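Local coordinates for WbbM protein (Klebsiella pneumoniae, PDB 6U4B) that probably acts as a bifunctional, metal-dependent glycosyltransferase that polymerises O-antigen polysaccharide, working as a trimer, at residues S28-H36 with A45-G53; E288-V297 with R363-I373. One frame throughout, in Å; residues are numbered along the deposited sequence.

Contact 1. Residues S28-H36 with A45-G53; sequences SVKIYTSHH and AIIKPLHVG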
ATOM      1  N   SER A  28     -46.636  -1.553  35.118  1.00 97.89           N
ATOM      2  CA  SER A  28     -45.647  -1.873  34.098  1.00 87.96           C
ATOM      3  C   SER A  28     -44.530  -2.718  34.690  1.00 81.72           C
ATOM      4  O   SER A  28     -44.062  -2.460  35.805  1.00 82.02           O
ATOM      5  CB  SER A  28     -45.058  -0.602  33.480  1.00 83.96           C
ATOM      6  OG  SER A  28     -46.076   0.248  32.970  1.00 89.20           O
ATOM      7  N   VAL A  29     -44.099  -3.726  33.935  1.00 75.73           N
ATOM      8  CA  VAL A  29     -43.041  -4.632  34.358  1.00 71.73           C
ATOM      9  C   VAL A  29     -42.034  -4.766  33.225  1.00 67.00           C
ATOM     10  O   VAL A  29     -42.419  -4.959  32.066  1.00 68.89           O
ATOM     11  CB  VAL A  29     -43.594  -6.015  34.757  1.00 72.23           C
ATOM     12  CG1 VAL A  29     -42.481  -6.891  35.298  1.00 71.34           C
ATOM     13  CG2 VAL A  29     -44.715  -5.864  35.780  1.00 73.11           C
ATOM     14  N   LYS A  30     -40.751  -4.651  33.559  1.00 59.98           N
ATOM     15  CA  LYS A  30     -39.665  -4.905  32.620  1.00 60.26           C
ATOM     16  C   LYS A  30     -38.591  -5.688  33.354  1.00 54.46           C
ATOM     17  O   LYS A  30     -38.010  -5.187  34.322  1.00 54.35           O
ATOM     18  CB  LYS A  30     -39.097  -3.602  32.048  1.00 63.04           C
ATOM     19  CG  LYS A  30     -40.009  -2.933  31.031  1.00 70.42           C
ATOM     20  CD  LYS A  30     -39.486  -1.567  30.620  1.00 75.60           C
ATOM     21  CE  LYS A  30     -39.058  -1.553  29.162  1.00 77.01           C
ATOM     22  NZ  LYS A  30     -38.744  -0.172  28.702  1.00 77.55           N
ATOM     23  N   ILE A  31     -38.343  -6.916  32.911  1.00 48.03           N
ATOM     24  CA  ILE A  31     -37.353  -7.795  33.520  1.00 47.51           C
ATOM     25  C   ILE A  31     -36.297  -8.117  32.473  1.00 49.91           C
ATOM     26  O   ILE A  31     -36.631  -8.431  31.325  1.00 50.03           O
ATOM     27  CB  ILE A  31     -37.995  -9.082  34.066  1.00 49.70           C
ATOM     28  CG1 ILE A  31     -39.130  -8.741  35.033  1.00 52.16           C
ATOM     29  CG2 ILE A  31     -36.952  -9.948  34.756  1.00 50.13           C
ATOM     30  CD1 ILE A  31     -39.948  -9.937  35.454  1.00 52.52           C
ATOM     31  N   TYR A  32     -35.030  -8.045  32.869  1.00 48.89           N
ATOM     32  CA  TYR A  32     -33.909  -8.211  31.956  1.00 44.13           C
ATOM     33  C   TYR A  32     -33.176  -9.514  32.248  1.00 43.95           C
ATOM     34  O   TYR A  32     -32.943  -9.859  33.409  1.00 43.99           O
ATOM     35  CB  TYR A  32     -32.945  -7.024  32.063  1.00 46.12           C
ATOM     36  CG  TYR A  32     -33.602  -5.700  31.750  1.00 45.57           C
ATOM     37  CD1 TYR A  32     -33.521  -5.145  30.480  1.00 42.41           C
ATOM     38  CD2 TYR A  32     -34.317  -5.012  32.724  1.00 48.41           C
ATOM     39  CE1 TYR A  32     -34.129  -3.939  30.189  1.00 44.41           C
ATOM     40  CE2 TYR A  32     -34.929  -3.808  32.444  1.00 47.22           C
ATOM     41  CZ  TYR A  32     -34.831  -3.275  31.177  1.00 46.64           C
ATOM     42  OH  TYR A  32     -35.441  -2.074  30.896  1.00 50.23           O
ATOM     43  N   THR A  33     -32.822 -10.236  31.190  1.00 42.75           N
ATOM     44  CA  THR A  33     -32.049 -11.466  31.300  1.00 43.46           C
ATOM     45  C   THR A  33     -30.648 -11.242  30.744  1.00 44.68           C
ATOM     46  O   THR A  33     -30.474 -10.565  29.725  1.00 44.98           O
ATOM     47  CB  THR A  33     -32.729 -12.624  30.561  1.00 40.75           C
ATOM     48  OG1 THR A  33     -33.058 -12.223  29.224  1.00 42.24           O
ATOM     49  CG2 THR A  33     -33.999 -13.045  31.287  1.00 37.31           C
ATOM     50  N   SER A  34     -29.653 -11.815  31.416  1.00 45.70           N
ATOM     51  CA  SER A  34     -28.250 -11.604  31.081  1.00 42.98           C
ATOM     52  C   SER A  34     -27.720 -12.790  30.285  1.00 40.37           C
ATOM     53  O   SER A  34     -27.742 -13.927  30.767  1.00 41.17           O
ATOM     54  CB  SER A  34     -27.417 -11.393  32.343  1.00 41.47           C
ATOM     55  OG  SER A  34     -27.700 -10.134  32.924  1.00 40.82           O
ATOM     56  N   HIS A  35     -27.230 -12.517  29.081  1.00 40.29           N
ATOM     57  CA  HIS A  35     -26.661 -13.531  28.209  1.00 44.41           C
ATOM     58  C   HIS A  35     -25.229 -13.152  27.851  1.00 43.40           C
ATOM     59  O   HIS A  35     -24.898 -11.972  27.711  1.00 46.62           O
ATOM     60  CB  HIS A  35     -27.486 -13.692  26.926  1.00 43.63           C
ATOM     61  CG  HIS A  35     -28.945 -13.938  27.164  1.00 47.83           C
ATOM     62  ND1 HIS A  35     -29.543 -15.158  26.927  1.00 45.21           N
ATOM     63  CD2 HIS A  35     -29.929 -13.116  27.602  1.00 45.93           C
ATOM     64  CE1 HIS A  35     -30.830 -15.078  27.214  1.00 47.21           C
ATOM     65  NE2 HIS A  35     -31.090 -13.850  27.625  1.00 46.50           N
ATOM     66  N   HIS A  36     -24.379 -14.170  27.708  1.00 43.66           N
ATOM     67  CA  HIS A  36     -22.998 -13.984  27.285  1.00 50.95           C
ATOM     68  C   HIS A  36     -22.643 -14.819  26.064  1.00 49.10           C
ATOM     69  O   HIS A  36     -21.516 -14.717  25.564  1.00 47.65           O
ATOM     70  CB  HIS A  36     -22.037 -14.314  28.437  1.00 54.92           C
ATOM     71  CG  HIS A  36     -21.956 -15.773  28.761  1.00 65.14           C
ATOM     72  ND1 HIS A  36     -22.917 -16.428  29.502  1.00 69.07           N
ATOM     73  CD2 HIS A  36     -21.025 -16.704  28.445  1.00 69.56           C
ATOM     74  CE1 HIS A  36     -22.581 -17.700  29.627  1.00 71.12           C
ATOM     75  NE2 HIS A  36     -21.437 -17.894  28.994  1.00 71.52           N
ATOM     76  N   ALA A  45     -42.922 -10.428  25.945  1.00 62.32           N
ATOM     77  CA  ALA A  45     -42.418  -9.126  25.528  1.00 65.45           C
ATOM     78  C   ALA A  45     -41.867  -8.312  26.690  1.00 66.13           C
ATOM     79  O   ALA A  45     -41.079  -7.388  26.466  1.00 67.01           O
ATOM     80  CB  ALA A  45     -43.525  -8.339  24.824  1.00 68.24           C
ATOM     81  N   ILE A  46     -42.261  -8.631  27.927  1.00 64.13           N
ATOM     82  CA  ILE A  46     -41.777  -7.876  29.081  1.00 61.16           C
ATOM     83  C   ILE A  46     -40.401  -8.322  29.544  1.00 57.11           C
ATOM     84  O   ILE A  46     -39.822  -7.684  30.433  1.00 55.79           O
ATOM     85  CB  ILE A  46     -42.775  -7.971  30.249  1.00 58.21           C
ATOM     86  CG1 ILE A  46     -42.798  -9.386  30.825  1.00 60.65           C
ATOM     87  CG2 ILE A  46     -44.163  -7.580  29.784  1.00 62.10           C
ATOM     88  CD1 ILE A  46     -43.749  -9.547  31.985  1.00 63.54           C
ATOM     89  N   ILE A  47     -39.857  -9.395  28.975  1.00 55.39           N
ATOM     90  CA  ILE A  47     -38.507  -9.851  29.288  1.00 55.70           C
ATOM     91  C   ILE A  47     -37.573  -9.355  28.192  1.00 56.50           C
ATOM     92  O   ILE A  47     -37.754  -9.684  27.014  1.00 56.31           O
ATOM     93  CB  ILE A  47     -38.435 -11.380  29.430  1.00 58.65           C
ATOM     94  CG1 ILE A  47     -39.037 -11.828  30.764  1.00 60.89           C
ATOM     95  CG2 ILE A  47     -36.989 -11.853  29.345  1.00 57.03           C
ATOM     96  CD1 ILE A  47     -40.494 -12.183  30.714  1.00 60.36           C
ATOM     97  N   LYS A  48     -36.578  -8.559  28.577  1.00 56.56           N
ATOM     98  CA  LYS A  48     -35.650  -7.962  27.622  1.00 53.18           C
ATOM     99  C   LYS A  48     -34.281  -8.609  27.768  1.00 45.54           C
ATOM    100  O   LYS A  48     -33.636  -8.447  28.815  1.00 43.99           O
ATOM    101  CB  LYS A  48     -35.552  -6.450  27.840  1.00 55.13           C
ATOM    102  CG  LYS A  48     -36.894  -5.728  27.851  1.00 64.44           C
ATOM    103  CD  LYS A  48     -37.488  -5.581  26.454  1.00 74.31           C
ATOM    104  CE  LYS A  48     -36.805  -4.468  25.669  1.00 77.42           C
ATOM    105  NZ  LYS A  48     -37.509  -4.175  24.387  1.00 79.71           N
ATOM    106  N   PRO A  49     -33.798  -9.352  26.774  1.00 48.86           N
ATOM    107  CA  PRO A  49     -32.469  -9.962  26.890  1.00 47.39           C
ATOM    108  C   PRO A  49     -31.357  -8.949  26.659  1.00 45.56           C
ATOM    109  O   PRO A  49     -31.479  -8.032  25.841  1.00 41.80           O
ATOM    110  CB  PRO A  49     -32.480 -11.037  25.797  1.00 48.96           C
ATOM    111  CG  PRO A  49     -33.459 -10.529  24.784  1.00 48.96           C
ATOM    112  CD  PRO A  49     -34.515  -9.786  25.560  1.00 44.17           C
ATOM    113  N   LEU A  50     -30.264  -9.121  27.400  1.00 41.91           N
ATOM    114  CA  LEU A  50     -29.095  -8.258  27.292  1.00 44.64           C
ATOM    115  C   LEU A  50     -27.848  -9.113  27.139  1.00 45.24           C
ATOM    116  O   LEU A  50     -27.673 -10.104  27.856  1.00 41.21           O
ATOM    117  CB  LEU A  50     -28.953  -7.340  28.515  1.00 40.58           C
ATOM    118  CG  LEU A  50     -29.934  -6.172  28.631  1.00 40.28           C
ATOM    119  CD1 LEU A  50     -29.712  -5.422  29.935  1.00 41.83           C
ATOM    120  CD2 LEU A  50     -29.800  -5.235  27.443  1.00 42.36           C
ATOM    121  N   HIS A  51     -26.991  -8.725  26.199  1.00 43.12           N
ATOM    122  CA  HIS A  51     -25.679  -9.338  26.018  1.00 40.13           C
ATOM    123  C   HIS A  51     -24.718  -8.612  26.954  1.00 40.10           C
ATOM    124  O   HIS A  51     -24.201  -7.542  26.625  1.00 41.78           O
ATOM    125  CB  HIS A  51     -25.250  -9.238  24.556  1.00 40.02           C
ATOM    126  CG  HIS A  51     -23.918  -9.855  24.260  1.00 38.02           C
ATOM    127  ND1 HIS A  51     -23.380  -9.879  22.990  1.00 37.72           N
ATOM    128  CD2 HIS A  51     -23.014 -10.470  25.060  1.00 37.67           C
ATOM    129  CE1 HIS A  51     -22.205 -10.480  23.022  1.00 37.37           C
ATOM    130  NE2 HIS A  51     -21.958 -10.848  24.266  1.00 38.12           N
ATOM    131  N   VAL A  52     -24.482  -9.187  28.128  1.00 37.88           N
ATOM    132  CA  VAL A  52     -23.640  -8.530  29.122  1.00 39.38           C
ATOM    133  C   VAL A  52     -22.176  -8.727  28.755  1.00 44.54           C
ATOM    134  O   VAL A  52     -21.790  -9.736  28.151  1.00 47.22           O
ATOM    135  CB  VAL A  52     -23.944  -9.044  30.545  1.00 36.14           C
ATOM    136  CG1 VAL A  52     -25.396  -8.773  30.898  1.00 36.07           C
ATOM    137  CG2 VAL A  52     -23.613 -10.525  30.675  1.00 31.99           C
ATOM    138  N   GLY A  53     -21.351  -7.745  29.114  1.00 36.96           N
ATOM    139  CA  GLY A  53     -19.951  -7.777  28.726  1.00 41.16           C
ATOM    140  C   GLY A  53     -19.727  -7.730  27.232  1.00 41.80           C
ATOM    141  O   GLY A  53     -18.718  -8.248  26.744  1.00 42.00           O
TER
HETATM  142  O   HOH W   1     -19.901 -12.438  25.507  1.00 35.16           O
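Strands 29-35 and 47-51 run parallel, their axes 29° apart, and six backbone hydrogen bonds join segments 28-36 and 45-53, the first (Ile31 N to Ile46 O, 3.0 Å) and last (Val52 N to His35 O, 2.8 Å) using residues that flank strand 47-51. Only odd-numbered residues of the first strand use their N and O here; Lys30 and Tyr32 turn theirs to strand 97-102. On one face Lys48 runs alongside Tyr32, its CB 3.6 Å from Tyr32 CD1, while Leu50 CD1 reaches the same ring carbon. Lysine methylenes CB and CG follow the ring and the bent chain carries the ammonium away, suiting lysine to the surface; Tyr32 OH is hydrogen-bonded to Glu92. The short Ser34 side chain lets Val52 CG1 close on its CB and, at 3.4 Å, its OG. On the other face Thr33 OG1 shares a 3.0 Å hydrogen bond with His35 NE2, at the imidazole edge and in its plane. Thr33 holds OG1 between its backbone N and carbonyl carbon (chi1 51°), which sends CG2 to Ile47 CG2. His35 ND1 bonds Ser39, so both ring nitrogens are gripped, fixing the ring's rotation, with Pro49 CB 3.6 Å from NE2. A water joins His51 NE2 to His36 O. Helix 82-91 covers the face of Tyr32, Ser34, Leu50 and Val52. Such a parallel pair, continued by strand 97-102, is characteristic of the helix-flanked sheet of an alpha/beta domain, here within the DUF4422 region.

Contact 2. Residues E288-V297 with R363-I373; sequences ETFNGALNPV and RFFDVNAFTEI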
ATOM      1  N   GLU A 288     -29.319 -26.198  27.137  1.00 75.88           N
ATOM      2  CA  GLU A 288     -29.235 -24.910  26.467  1.00 72.19           C
ATOM      3  C   GLU A 288     -29.618 -25.057  25.001  1.00 68.15           C
ATOM      4  O   GLU A 288     -29.222 -26.017  24.334  1.00 68.65           O
ATOM      5  CB  GLU A 288     -27.824 -24.334  26.591  1.00 76.21           C
ATOM      6  CG  GLU A 288     -27.765 -22.819  26.506  1.00 80.06           C
ATOM      7  CD  GLU A 288     -26.374 -22.277  26.766  1.00 87.65           C
ATOM      8  OE1 GLU A 288     -25.698 -21.876  25.795  1.00 87.63           O
ATOM      9  OE2 GLU A 288     -25.954 -22.265  27.944  1.00 89.62           O
ATOM     10  N   THR A 289     -30.409 -24.108  24.510  1.00 68.20           N
ATOM     11  CA  THR A 289     -30.809 -24.047  23.110  1.00 67.41           C
ATOM     12  C   THR A 289     -30.566 -22.633  22.593  1.00 64.35           C
ATOM     13  O   THR A 289     -30.098 -21.754  23.323  1.00 66.92           O
ATOM     14  CB  THR A 289     -32.278 -24.452  22.931  1.00 65.37           C
ATOM     15  OG1 THR A 289     -33.110 -23.552  23.671  1.00 63.17           O
ATOM     16  CG2 THR A 289     -32.515 -25.873  23.430  1.00 65.37           C
ATOM     17  N   PHE A 290     -30.880 -22.414  21.317  1.00 61.04           N
ATOM     18  CA  PHE A 290     -30.790 -21.091  20.715  1.00 56.22           C
ATOM     19  C   PHE A 290     -31.982 -20.879  19.798  1.00 56.52           C
ATOM     20  O   PHE A 290     -32.264 -21.721  18.940  1.00 53.13           O
ATOM     21  CB  PHE A 290     -29.484 -20.914  19.932  1.00 56.50           C
ATOM     22  CG  PHE A 290     -29.434 -19.651  19.122  1.00 57.08           C
ATOM     23  CD1 PHE A 290     -29.175 -18.430  19.728  1.00 56.52           C
ATOM     24  CD2 PHE A 290     -29.655 -19.686  17.751  1.00 57.99           C
ATOM     25  CE1 PHE A 290     -29.133 -17.266  18.982  1.00 55.40           C
ATOM     26  CE2 PHE A 290     -29.618 -18.529  16.998  1.00 53.26           C
ATOM     27  CZ  PHE A 290     -29.355 -17.316  17.612  1.00 52.76           C
ATOM     28  N   ASN A 291     -32.669 -19.747  19.979  1.00 55.78           N
ATOM     29  CA  ASN A 291     -33.870 -19.437  19.213  1.00 59.16           C
ATOM     30  C   ASN A 291     -33.857 -18.024  18.639  1.00 58.75           C
ATOM     31  O   ASN A 291     -34.876 -17.585  18.089  1.00 60.25           O
ATOM     32  CB  ASN A 291     -35.132 -19.641  20.073  1.00 61.31           C
ATOM     33  CG  ASN A 291     -35.218 -18.663  21.246  1.00 61.26           C
ATOM     34  OD1 ASN A 291     -34.238 -17.997  21.603  1.00 60.74           O
ATOM     35  ND2 ASN A 291     -36.388 -18.590  21.862  1.00 58.72           N
ATOM     36  N   GLY A 292     -32.739 -17.309  18.746  1.00 52.23           N
ATOM     37  CA  GLY A 292     -32.655 -15.940  18.289  1.00 50.14           C
ATOM     38  C   GLY A 292     -32.441 -15.814  16.789  1.00 55.12           C
ATOM     39  O   GLY A 292     -32.473 -16.784  16.028  1.00 51.92           O
ATOM     40  N   ALA A 293     -32.223 -14.571  16.368  1.00 49.68           N
ATOM     41  CA  ALA A 293     -32.004 -14.233  14.968  1.00 51.47           C
ATOM     42  C   ALA A 293     -31.274 -12.900  14.906  1.00 55.45           C
ATOM     43  O   ALA A 293     -31.356 -12.091  15.834  1.00 57.80           O
ATOM     44  CB  ALA A 293     -33.322 -14.163  14.187  1.00 51.21           C
ATOM     45  N   LEU A 294     -30.562 -12.679  13.804  1.00 48.67           N
ATOM     46  CA  LEU A 294     -29.803 -11.451  13.621  1.00 49.52           C
ATOM     47  C   LEU A 294     -30.665 -10.391  12.950  1.00 52.51           C
ATOM     48  O   LEU A 294     -31.392 -10.677  11.996  1.00 58.83           O
ATOM     49  CB  LEU A 294     -28.546 -11.709  12.792  1.00 48.04           C
ATOM     50  CG  LEU A 294     -27.488 -12.549  13.503  1.00 48.17           C
ATOM     51  CD1 LEU A 294     -26.290 -12.781  12.606  1.00 46.66           C
ATOM     52  CD2 LEU A 294     -27.065 -11.879  14.804  1.00 51.80           C
ATOM     53  N   ASN A 295     -30.579  -9.180  13.452  1.00 51.59           N
ATOM     54  CA  ASN A 295     -31.357  -8.121  12.837  1.00 57.02           C
ATOM     55  C   ASN A 295     -30.504  -7.319  11.863  1.00 59.43           C
ATOM     56  O   ASN A 295     -29.290  -7.186  12.051  1.00 56.31           O
ATOM     57  CB  ASN A 295     -31.932  -7.183  13.902  1.00 60.23           C
ATOM     58  CG  ASN A 295     -33.168  -7.752  14.568  1.00 66.18           C
ATOM     59  OD1 ASN A 295     -33.086  -8.694  15.357  1.00 65.98           O
ATOM     60  ND2 ASN A 295     -34.326  -7.181  14.254  1.00 69.22           N
ATOM     61  N   PRO A 296     -31.116  -6.791  10.803  1.00 59.93           N
ATOM     62  CA  PRO A 296     -30.374  -5.925   9.882  1.00 56.54           C
ATOM     63  C   PRO A 296     -29.831  -4.699  10.602  1.00 57.39           C
ATOM     64  O   PRO A 296     -30.445  -4.174  11.534  1.00 59.63           O
ATOM     65  CB  PRO A 296     -31.423  -5.541   8.833  1.00 55.97           C
ATOM     66  CG  PRO A 296     -32.454  -6.626   8.909  1.00 56.76           C
ATOM     67  CD  PRO A 296     -32.497  -7.034  10.350  1.00 58.77           C
ATOM     68  N   VAL A 297     -28.654  -4.251  10.165  1.00 52.24           N
ATOM     69  CA  VAL A 297     -28.027  -3.072  10.748  1.00 57.01           C
ATOM     70  C   VAL A 297     -28.278  -1.809   9.928  1.00 58.92           C
ATOM     71  O   VAL A 297     -28.181  -0.701  10.477  1.00 63.53           O
ATOM     72  CB  VAL A 297     -26.513  -3.289  10.948  1.00 62.28           C
ATOM     73  CG1 VAL A 297     -26.270  -4.251  12.097  1.00 67.70           C
ATOM     74  CG2 VAL A 297     -25.882  -3.816   9.675  1.00 61.13           C
ATOM     75  N   ARG A 363     -20.076  -8.260  11.354  1.00 46.04           N
ATOM     76  CA  ARG A 363     -20.446  -8.843  12.634  1.00 42.46           C
ATOM     77  C   ARG A 363     -20.113 -10.328  12.620  1.00 41.41           C
ATOM     78  O   ARG A 363     -20.013 -10.954  11.562  1.00 44.51           O
ATOM     79  CB  ARG A 363     -21.934  -8.634  12.943  1.00 41.39           C
ATOM     80  CG  ARG A 363     -22.340  -7.180  13.129  1.00 44.47           C
ATOM     81  CD  ARG A 363     -23.847  -7.054  13.294  1.00 46.62           C
ATOM     82  NE  ARG A 363     -24.565  -7.424  12.075  1.00 43.79           N
ATOM     83  CZ  ARG A 363     -25.874  -7.654  12.020  1.00 45.27           C
ATOM     84  NH1 ARG A 363     -26.617  -7.562  13.116  1.00 41.61           N
ATOM     85  NH2 ARG A 363     -26.442  -7.980  10.869  1.00 43.38           N
ATOM     86  N   PHE A 364     -19.933 -10.884  13.814  1.00 37.42           N
ATOM     87  CA  PHE A 364     -19.589 -12.287  13.986  1.00 40.72           C
ATOM     88  C   PHE A 364     -20.679 -12.998  14.771  1.00 44.52           C
ATOM     89  O   PHE A 364     -21.252 -12.435  15.709  1.00 44.59           O
ATOM     90  CB  PHE A 364     -18.251 -12.450  14.713  1.00 41.61           C
ATOM     91  CG  PHE A 364     -17.068 -11.992  13.913  1.00 42.94           C
ATOM     92  CD1 PHE A 364     -16.468 -12.839  12.995  1.00 42.16           C
ATOM     93  CD2 PHE A 364     -16.553 -10.718  14.080  1.00 46.08           C
ATOM     94  CE1 PHE A 364     -15.377 -12.419  12.252  1.00 47.07           C
ATOM     95  CE2 PHE A 364     -15.460 -10.291  13.342  1.00 48.30           C
ATOM     96  CZ  PHE A 364     -14.872 -11.144  12.428  1.00 47.71           C
ATOM     97  N   PHE A 365     -20.953 -14.242  14.387  1.00 42.10           N
ATOM     98  CA  PHE A 365     -21.865 -15.106  15.120  1.00 44.45           C
ATOM     99  C   PHE A 365     -21.222 -16.474  15.271  1.00 41.49           C
ATOM    100  O   PHE A 365     -20.706 -17.031  14.296  1.00 43.17           O
ATOM    101  CB  PHE A 365     -23.217 -15.229  14.409  1.00 43.31           C
ATOM    102  CG  PHE A 365     -24.219 -16.062  15.160  1.00 43.81           C
ATOM    103  CD1 PHE A 365     -24.898 -15.535  16.249  1.00 42.45           C
ATOM    104  CD2 PHE A 365     -24.474 -17.370  14.785  1.00 42.99           C
ATOM    105  CE1 PHE A 365     -25.818 -16.299  16.951  1.00 45.91           C
ATOM    106  CE2 PHE A 365     -25.396 -18.143  15.484  1.00 45.54           C
ATOM    107  CZ  PHE A 365     -26.068 -17.604  16.567  1.00 42.12           C
ATOM    108  N   ASP A 366     -21.237 -17.003  16.492  1.00 37.87           N
ATOM    109  CA  ASP A 366     -20.700 -18.333  16.756  1.00 42.50           C
ATOM    110  C   ASP A 366     -21.507 -19.378  15.994  1.00 47.80           C
ATOM    111  O   ASP A 366     -22.655 -19.667  16.352  1.00 45.16           O
ATOM    112  CB  ASP A 366     -20.713 -18.628  18.258  1.00 43.24           C
ATOM    113  CG  ASP A 366     -20.000 -19.926  18.610  1.00 48.08           C
ATOM    114  OD1 ASP A 366     -19.816 -20.190  19.817  1.00 48.99           O
ATOM    115  OD2 ASP A 366     -19.605 -20.674  17.691  1.00 44.67           O
ATOM    116  N   VAL A 367     -20.910 -19.956  14.948  1.00 45.99           N
ATOM    117  CA  VAL A 367     -21.615 -20.926  14.121  1.00 47.28           C
ATOM    118  C   VAL A 367     -22.027 -22.155  14.920  1.00 50.19           C
ATOM    119  O   VAL A 367     -23.001 -22.828  14.565  1.00 48.53           O
ATOM    120  CB  VAL A 367     -20.743 -21.314  12.906  1.00 43.04           C
ATOM    121  CG1 VAL A 367     -19.610 -22.243  13.325  1.00 41.87           C
ATOM    122  CG2 VAL A 367     -21.591 -21.939  11.800  1.00 43.42           C
ATOM    123  N   ASN A 368     -21.326 -22.449  16.019  1.00 45.56           N
ATOM    124  CA  ASN A 368     -21.571 -23.670  16.775  1.00 53.10           C
ATOM    125  C   ASN A 368     -22.899 -23.656  17.520  1.00 53.68           C
ATOM    126  O   ASN A 368     -23.323 -24.709  18.008  1.00 52.85           O
ATOM    127  CB  ASN A 368     -20.420 -23.909  17.751  1.00 58.14           C
ATOM    128  CG  ASN A 368     -19.096 -24.108  17.038  1.00 61.60           C
ATOM    129  OD1 ASN A 368     -18.875 -25.136  16.397  1.00 60.94           O
ATOM    130  ND2 ASN A 368     -18.210 -23.121  17.138  1.00 56.89           N
ATOM    131  N   ALA A 369     -23.571 -22.506  17.606  1.00 49.75           N
ATOM    132  CA  ALA A 369     -24.909 -22.472  18.182  1.00 50.96           C
ATOM    133  C   ALA A 369     -25.912 -23.252  17.340  1.00 53.41           C
ATOM    134  O   ALA A 369     -26.994 -23.582  17.835  1.00 47.86           O
ATOM    135  CB  ALA A 369     -25.380 -21.027  18.340  1.00 45.36           C
ATOM    136  N   PHE A 370     -25.574 -23.551  16.083  1.00 51.29           N
ATOM    137  CA  PHE A 370     -26.490 -24.260  15.198  1.00 48.74           C
ATOM    138  C   PHE A 370     -26.741 -25.697  15.636  1.00 51.86           C
ATOM    139  O   PHE A 370     -27.733 -26.294  15.207  1.00 55.70           O
ATOM    140  CB  PHE A 370     -25.956 -24.245  13.765  1.00 45.63           C
ATOM    141  CG  PHE A 370     -25.990 -22.890  13.117  1.00 48.66           C
ATOM    142  CD1 PHE A 370     -26.850 -21.907  13.578  1.00 47.40           C
ATOM    143  CD2 PHE A 370     -25.166 -22.602  12.040  1.00 55.56           C
ATOM    144  CE1 PHE A 370     -26.886 -20.662  12.983  1.00 49.14           C
ATOM    145  CE2 PHE A 370     -25.195 -21.355  11.438  1.00 57.32           C
ATOM    146  CZ  PHE A 370     -26.056 -20.384  11.911  1.00 55.43           C
ATOM    147  N   THR A 371     -25.873 -26.270  16.474  1.00 53.80           N
ATOM    148  CA  THR A 371     -26.073 -27.644  16.916  1.00 59.95           C
ATOM    149  C   THR A 371     -27.202 -27.783  17.928  1.00 58.16           C
ATOM    150  O   THR A 371     -27.531 -28.913  18.309  1.00 62.35           O
ATOM    151  CB  THR A 371     -24.783 -28.204  17.521  1.00 61.77           C
ATOM    152  OG1 THR A 371     -24.437 -27.457  18.694  1.00 65.48           O
ATOM    153  CG2 THR A 371     -23.645 -28.121  16.515  1.00 57.11           C
ATOM    154  N   GLU A 372     -27.805 -26.677  18.363  1.00 54.58           N
ATOM    155  CA  GLU A 372     -28.826 -26.704  19.404  1.00 68.48           C
ATOM    156  C   GLU A 372     -29.940 -25.711  19.097  1.00 71.46           C
ATOM    157  O   GLU A 372     -30.417 -24.994  19.982  1.00 73.13           O
ATOM    158  CB  GLU A 372     -28.216 -26.426  20.777  1.00 73.62           C
ATOM    159  CG  GLU A 372     -27.178 -25.311  20.775  1.00 74.59           C
ATOM    160  CD  GLU A 372     -26.554 -25.100  22.138  1.00 81.19           C
ATOM    161  OE1 GLU A 372     -26.583 -23.956  22.638  1.00 83.52           O
ATOM    162  OE2 GLU A 372     -26.042 -26.085  22.713  1.00 84.38           O
ATOM    163  N   ILE A 373     -30.377 -25.660  17.841  1.00 74.17           N
ATOM    164  CA  ILE A 373     -31.516 -24.825  17.473  1.00 81.98           C
ATOM    165  C   ILE A 373     -32.792 -25.409  18.071  1.00 89.58           C
ATOM    166  O   ILE A 373     -33.562 -24.708  18.729  1.00 94.42           O
ATOM    167  CB  ILE A 373     -31.648 -24.681  15.948  1.00 82.59           C
ATOM    168  CG1 ILE A 373     -30.365 -24.102  15.347  1.00 76.18           C
ATOM    169  CG2 ILE A 373     -32.829 -23.783  15.604  1.00 84.09           C
ATOM    170  CD1 ILE A 373     -30.149 -22.646  15.675  1.00 72.51           C
TER
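Phe290 and Phe365 approach from opposite directions and meet obliquely, their ring planes at 49° and centroids 5.2 Å apart. Phe365 CZ lies over one face of the Phe290 ring, 3.5 Å from Phe290 CZ, and Gly292 N stands over the centre of the other, a close backbone approach that suits glycine. Ile373 CD1 comes in at the ring edge, in plane, 3.6 Å from Phe290 CD2. Phe290 reaches this apolar site with CG anti to the backbone N (chi1 171°), and its N donates to Glu372 O (2.9 Å). The carboxylates of Glu288 and Glu372 cross obliquely, planes 79° apart, with Glu288 OE1 3.9 Å from Glu372 OE1; the salt bridge of Glu288 OE2 to Arg104 probably eases the like charges. At the far end Val297 CG1 sits over the guanidinium face of Arg363, which grips Asn295 O through NH1 (2.9 Å) and weakly through NH2, itself salt-bridged to Asp334, so one arginine serves a carbonyl and a carboxylate. Linker 288-297 thus lies against Arg363 and Phe365 of strand 360-366, Ala369 of the 3-10 segment 367-371, and Glu372 and Ile373 just after it, with helix 392-395 touching Phe290, Leu294 and Phe365, and strand 333-340 beside Val297 and Arg363.

Contacts 1 and 2 follow one another along the chain, and their centres lie about 17 Å apart; their nearest atoms are about 6 Å from each other, so they do not touch. Contact 1 is internal to the sheet of the DUF4422 region, whereas contact 2 sets the linker 288-297 against strand 360-366 of the glycosyltransferase family 8 sheet. The loop just after strand 29-35 spans the gap: Phe41 packs on His35 and Pro49 of contact 1 and donates its backbone N to Asn291 of contact 2. Tyr103 likewise links the two, meeting His36 and bonding Glu288. Both contacts lie away from the magnesium site of Asp406, Asp408 and His560.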